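Local coordinates for putative SAM-dependent O-methyltranferase (Podospora anserina, PDB 4YMH) that probably transfers a methyl group from S-adenosylmethionine to a hydroxyl oxygen of its substrate as a cation-dependent O-methyltransferase, at the interface of chains A and B. Coordinates in Å, arbitrary orientation; residue numbers count along the deposited sequence, not the author numbering. Chains: chain A/B, Putative SAM-dependent O-methyltranferase.

Contact 1: the interface of chains A and B. Residues chain A 4, 222-224; chain B 20, 52, 222-225.
A:Val224 and B:Val224 meet across the two-fold of the deposited assembly, the self-contact of a symmetric interface: their side chains cross obliquely, with CG2 of A:Val224 3.8 Å from CB of B:Val224. In each valine CG2 stands anti to the backbone N, and this turns the branch toward the other chain's segment. CG2 of A:Val224 touches CG of B:Leu222 at 3.9 Å and the ring of B:Pro223; CG2 of B:Val224 mirrors this, meeting CD of A:Pro223 at 3.9 Å and crossing A:Leu222 at about a right angle. The same methyl lies over the centre of the B:Phe225 ring, within its own chain. It thus touches that aromatic face on one flank and A:Pro223 roughly at right angles to it, and the proline CG also meets CE1 of B:Phe225.

Farther from the axis, A:Pro223 and B:Leu52 reach toward each other tip to tip, CG to CD2 at 4.0 Å, while SG of B:Cys20 rests against CB of the proline. Along the rim of B:Phe225, CD1 packs on CB of A:Ser4 (3.7 Å), CZ meets CD1 of A:Leu222, and the carbonyl O of A:Ser4 lies at the edge in the ring plane.

Polar groups are joined through water rather than directly. One water lies 2.8 Å from the carbonyl O of A:Pro223 and also meets the backbone N of B:Phe225. A second links the hydroxyl OG of A:Ser4 to the backbone N of B:Leu52, with an angle of 166° at the hydrogen of that amide.

The patch gathers the end of strand 217-222 and the residues just after it from both chains, flanked by the N-terminal segment of chain A and by helices 10-22 and 51-64 of chain B.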
loop_
_atom_site.group_PDB
_atom_site.type_symbol
_atom_site.label_atom_id
_atom_site.label_comp_id
_atom_site.label_asym_id
_atom_site.label_seq_id
_atom_site.Cartn_x
_atom_site.Cartn_y
_atom_site.Cartn_z
ATOM N N SER A 4 -7.371 -6.397 10.439
ATOM C CA SER A 4 -6.859 -6.457 9.082
ATOM C C SER A 4 -5.452 -7.009 8.947
ATOM O O SER A 4 -4.952 -7.133 7.833
ATOM C CB SER A 4 -6.889 -5.052 8.478
ATOM O OG SER A 4 -8.206 -4.549 8.487
ATOM N N LEU A 222 -1.385 2.811 6.716
ATOM C CA LEU A 222 -1.267 1.493 6.101
ATOM C C LEU A 222 -0.358 0.556 6.890
ATOM O O LEU A 222 0.835 0.868 7.110
ATOM C CB LEU A 222 -0.743 1.662 4.677
ATOM C CG LEU A 222 -1.123 0.614 3.639
ATOM C CD1 LEU A 222 -2.633 0.528 3.538
ATOM C CD2 LEU A 222 -0.501 0.972 2.296
ATOM N N PRO A 223 -0.902 -0.601 7.321
ATOM C CA PRO A 223 -0.109 -1.529 8.136
ATOM C C PRO A 223 0.805 -2.388 7.256
ATOM O O PRO A 223 0.645 -3.616 7.166
ATOM C CB PRO A 223 -1.170 -2.377 8.844
ATOM C CG PRO A 223 -2.301 -2.431 7.836
ATOM C CD PRO A 223 -2.288 -1.079 7.124
ATOM N N VAL A 224 1.745 -1.717 6.595
ATOM C CA VAL A 224 2.718 -2.381 5.728
ATOM C C VAL A 224 4.118 -1.907 6.159
ATOM O O VAL A 224 4.269 -0.790 6.631
ATOM C CB VAL A 224 2.431 -2.065 4.225
ATOM C CG1 VAL A 224 2.791 -0.621 3.886
ATOM C CG2 VAL A 224 3.108 -3.080 3.270
ATOM N N CYS B 20 -4.774 1.557 13.475
ATOM C CA CYS B 20 -4.815 2.056 12.093
ATOM C C CYS B 20 -6.179 2.584 11.726
ATOM O O CYS B 20 -6.288 3.591 11.027
ATOM C CB CYS B 20 -4.429 0.962 11.107
ATOM S SG CYS B 20 -2.667 0.518 11.211
ATOM N N LEU B 52 -10.877 -1.570 7.850
ATOM C CA LEU B 52 -9.660 -0.835 7.466
ATOM C C LEU B 52 -9.412 -0.953 5.955
ATOM O O LEU B 52 -9.107 0.046 5.271
ATOM C CB LEU B 52 -8.434 -1.331 8.253
ATOM C CG LEU B 52 -7.135 -0.567 7.964
ATOM C CD1 LEU B 52 -7.258 0.925 8.292
ATOM C CD2 LEU B 52 -5.992 -1.194 8.755
ATOM N N LEU B 222 2.662 -6.905 -2.086
ATOM C CA LEU B 222 2.835 -6.091 -0.887
ATOM C C LEU B 222 2.277 -6.825 0.330
ATOM O O LEU B 222 1.125 -7.310 0.286
ATOM C CB LEU B 222 2.140 -4.737 -1.078
ATOM C CG LEU B 222 2.840 -3.438 -0.652
ATOM C CD1 LEU B 222 4.338 -3.458 -0.936
ATOM C CD2 LEU B 222 2.197 -2.241 -1.334
ATOM N N PRO B 223 3.089 -6.921 1.410
ATOM C CA PRO B 223 2.679 -7.637 2.615
ATOM C C PRO B 223 1.772 -6.766 3.480
ATOM O O PRO B 223 2.163 -6.364 4.569
ATOM C CB PRO B 223 4.009 -7.938 3.318
ATOM C CG PRO B 223 4.887 -6.809 2.930
ATOM C CD PRO B 223 4.481 -6.437 1.512
ATOM N N VAL B 224 0.585 -6.455 2.965
ATOM C CA VAL B 224 -0.384 -5.666 3.698
ATOM C C VAL B 224 -1.706 -6.434 3.668
ATOM O O VAL B 224 -1.985 -7.128 2.686
ATOM C CB VAL B 224 -0.535 -4.244 3.103
ATOM C CG1 VAL B 224 -1.201 -4.281 1.704
ATOM C CG2 VAL B 224 -1.292 -3.334 4.068
ATOM N N PHE B 225 -2.490 -6.331 4.745
ATOM C CA PHE B 225 -3.769 -7.041 4.841
ATOM C C PHE B 225 -3.523 -8.538 4.653
ATOM O O PHE B 225 -2.648 -9.103 5.315
ATOM C CB PHE B 225 -4.765 -6.490 3.799
ATOM C CG PHE B 225 -5.021 -4.994 3.942
ATOM C CD1 PHE B 225 -5.241 -4.438 5.194
ATOM C CD2 PHE B 225 -5.001 -4.156 2.834
ATOM C CE1 PHE B 225 -5.475 -3.077 5.345
ATOM C CE2 PHE B 225 -5.234 -2.785 2.982
ATOM C CZ PHE B 225 -5.465 -2.252 4.233
HETATM O O HOH W 1 -1.246 -5.655 7.285
HETATM O O HOH W 2 -10.517 -3.558 10.215
#

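Contact 2: the interface of chains A and B. Residues chain A 23-25, 59; chain B 212, 217-220.
A:His25 lies alongside the edge strand of the partner and binds its backbone at B:Val219 twice. The backbone N of A:His25 donates to the carbonyl O of B:Val219 at 3.1 Å, nearly straight at the hydrogen (168°). In return the amide N of B:Val219 donates to ring ND1 of A:His25 at 2.9 Å, lying in the imidazole plane although the bond is bent to 144°. With CG anti to the carbonyl carbon (chi1 -75°), the ring folds back beside its own amide, and one residue serves both polar atoms of the strand. An alanine here would probably leave the B:Val219 amide without its acceptor and open a gap beside B:Met212.

The apolar packing is close around this pair. The CE methyl of B:Met212 sits over the rim of one imidazole face, 4.0 Å from CD2 of A:His25, as its bent chain slides past the ring in the opposite direction. CG2 of B:Val219 touches CE1 of the imidazole at 3.8 Å. Beyond, the ring of A:Phe59 lies aslant of B:Leu220, CD2 to CB at 3.9 Å.

The looser part, between A:His25 and A:Phe59, is hydrated: a water lies 2.7 Å from O of B:Val219 and also meets O of A:His25, giving that strand carbonyl a second partner.

By docking the segment after helix 10-22 on strand 217-222, the site would help hold the two chains together if the deposited pair is the working dimer.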
loop_
_atom_site.group_PDB
_atom_site.type_symbol
_atom_site.label_atom_id
_atom_site.label_comp_id
_atom_site.label_asym_id
_atom_site.label_seq_id
_atom_site.Cartn_x
_atom_site.Cartn_y
_atom_site.Cartn_z
ATOM N N ASN A 23 8.525 -12.848 -5.401
ATOM C CA ASN A 23 7.355 -12.672 -6.231
ATOM C C ASN A 23 7.026 -11.227 -6.617
ATOM O O ASN A 23 5.961 -10.905 -7.029
ATOM C CB ASN A 23 6.180 -13.417 -5.628
ATOM C CG ASN A 23 6.345 -14.909 -5.705
ATOM O OD1 ASN A 23 6.176 -15.478 -6.738
ATOM N ND2 ASN A 23 6.671 -15.530 -4.607
ATOM N N SER A 24 8.005 -10.372 -6.483
ATOM C CA SER A 24 7.915 -8.996 -6.951
ATOM C C SER A 24 9.114 -8.737 -7.846
ATOM O O SER A 24 10.166 -9.363 -7.678
ATOM C CB SER A 24 7.905 -7.990 -5.799
ATOM O OG SER A 24 6.883 -8.291 -4.881
ATOM N N HIS A 25 8.982 -7.806 -8.783
ATOM C CA HIS A 25 10.149 -7.451 -9.577
ATOM C C HIS A 25 11.194 -6.825 -8.675
ATOM O O HIS A 25 10.869 -6.043 -7.789
ATOM C CB HIS A 25 9.763 -6.540 -10.733
ATOM C CG HIS A 25 9.081 -7.281 -11.835
ATOM N ND1 HIS A 25 7.728 -7.183 -12.074
ATOM C CD2 HIS A 25 9.553 -8.198 -12.715
ATOM C CE1 HIS A 25 7.400 -7.984 -13.068
ATOM N NE2 HIS A 25 8.490 -8.607 -13.480
ATOM N N PHE A 59 8.150 0.905 -8.074
ATOM C CA PHE A 59 6.812 0.636 -8.620
ATOM C C PHE A 59 5.920 1.862 -8.483
ATOM O O PHE A 59 5.267 2.295 -9.444
ATOM C CB PHE A 59 6.172 -0.568 -7.915
ATOM C CG PHE A 59 4.833 -0.998 -8.509
ATOM C CD1 PHE A 59 3.663 -0.322 -8.203
ATOM C CD2 PHE A 59 4.761 -2.098 -9.364
ATOM C CE1 PHE A 59 2.437 -0.727 -8.745
ATOM C CE2 PHE A 59 3.546 -2.515 -9.890
ATOM C CZ PHE A 59 2.389 -1.821 -9.602
ATOM N N MET B 212 5.427 -13.560 -12.564
ATOM C CA MET B 212 6.820 -13.171 -12.706
ATOM C C MET B 212 7.375 -13.605 -14.060
ATOM O O MET B 212 8.493 -13.234 -14.422
ATOM C CB MET B 212 7.653 -13.754 -11.560
ATOM C CG MET B 212 7.277 -13.169 -10.208
ATOM S SD MET B 212 7.613 -11.398 -10.154
ATOM C CE MET B 212 9.387 -11.374 -10.264
ATOM N N ILE B 217 4.124 -6.935 -17.881
ATOM C CA ILE B 217 3.663 -6.265 -16.668
ATOM C C ILE B 217 4.781 -6.045 -15.625
ATOM O O ILE B 217 5.820 -6.720 -15.664
ATOM C CB ILE B 217 2.512 -7.064 -16.001
ATOM C CG1 ILE B 217 2.975 -8.477 -15.667
ATOM C CG2 ILE B 217 1.271 -7.089 -16.913
ATOM C CD1 ILE B 217 1.893 -9.358 -15.008
ATOM N N ASP B 218 4.575 -5.059 -14.751
ATOM C CA ASP B 218 5.361 -4.878 -13.522
ATOM C C ASP B 218 4.495 -5.383 -12.380
ATOM O O ASP B 218 3.289 -5.104 -12.346
ATOM C CB ASP B 218 5.728 -3.410 -13.259
ATOM C CG ASP B 218 6.675 -2.828 -14.296
ATOM O OD1 ASP B 218 7.555 -3.556 -14.807
ATOM O OD2 ASP B 218 6.542 -1.615 -14.579
ATOM N N VAL B 219 5.119 -6.081 -11.425
ATOM C CA VAL B 219 4.398 -6.790 -10.371
ATOM C C VAL B 219 4.995 -6.475 -9.004
ATOM O O VAL B 219 6.223 -6.478 -8.831
ATOM C CB VAL B 219 4.445 -8.308 -10.593
ATOM C CG1 VAL B 219 3.688 -9.040 -9.479
ATOM C CG2 VAL B 219 3.876 -8.680 -11.979
ATOM N N LEU B 220 4.134 -6.198 -8.036
ATOM C CA LEU B 220 4.605 -5.987 -6.665
ATOM C C LEU B 220 3.677 -6.696 -5.685
ATOM O O LEU B 220 2.489 -6.386 -5.628
ATOM C CB LEU B 220 4.669 -4.500 -6.338
ATOM C CG LEU B 220 5.016 -4.172 -4.877
ATOM C CD1 LEU B 220 6.481 -4.516 -4.582
ATOM C CD2 LEU B 220 4.714 -2.711 -4.558
HETATM O O HOH W 3 8.188 -4.877 -7.815
#

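The centres of contact 1 and contact 2 are about 18 Å apart, along one continuous two-fold interface. Strand 217-222 of chain B runs through both, its earlier part in contact 2 and its end in contact 1. Helix 51-64 also serves both, through B:Leu52 in contact 1 and A:Phe59 in contact 2, and helix 10-22 brings B:Cys20 to the one and leads into the A:His25 segment of the other. The valine pair of contact 1 lies at the axis, and every off-axis contact in both patches recurs with the chains exchanged. Direct hydrogen bonds to the strand backbone thus flank a largely apolar centre, consistent with a dimer.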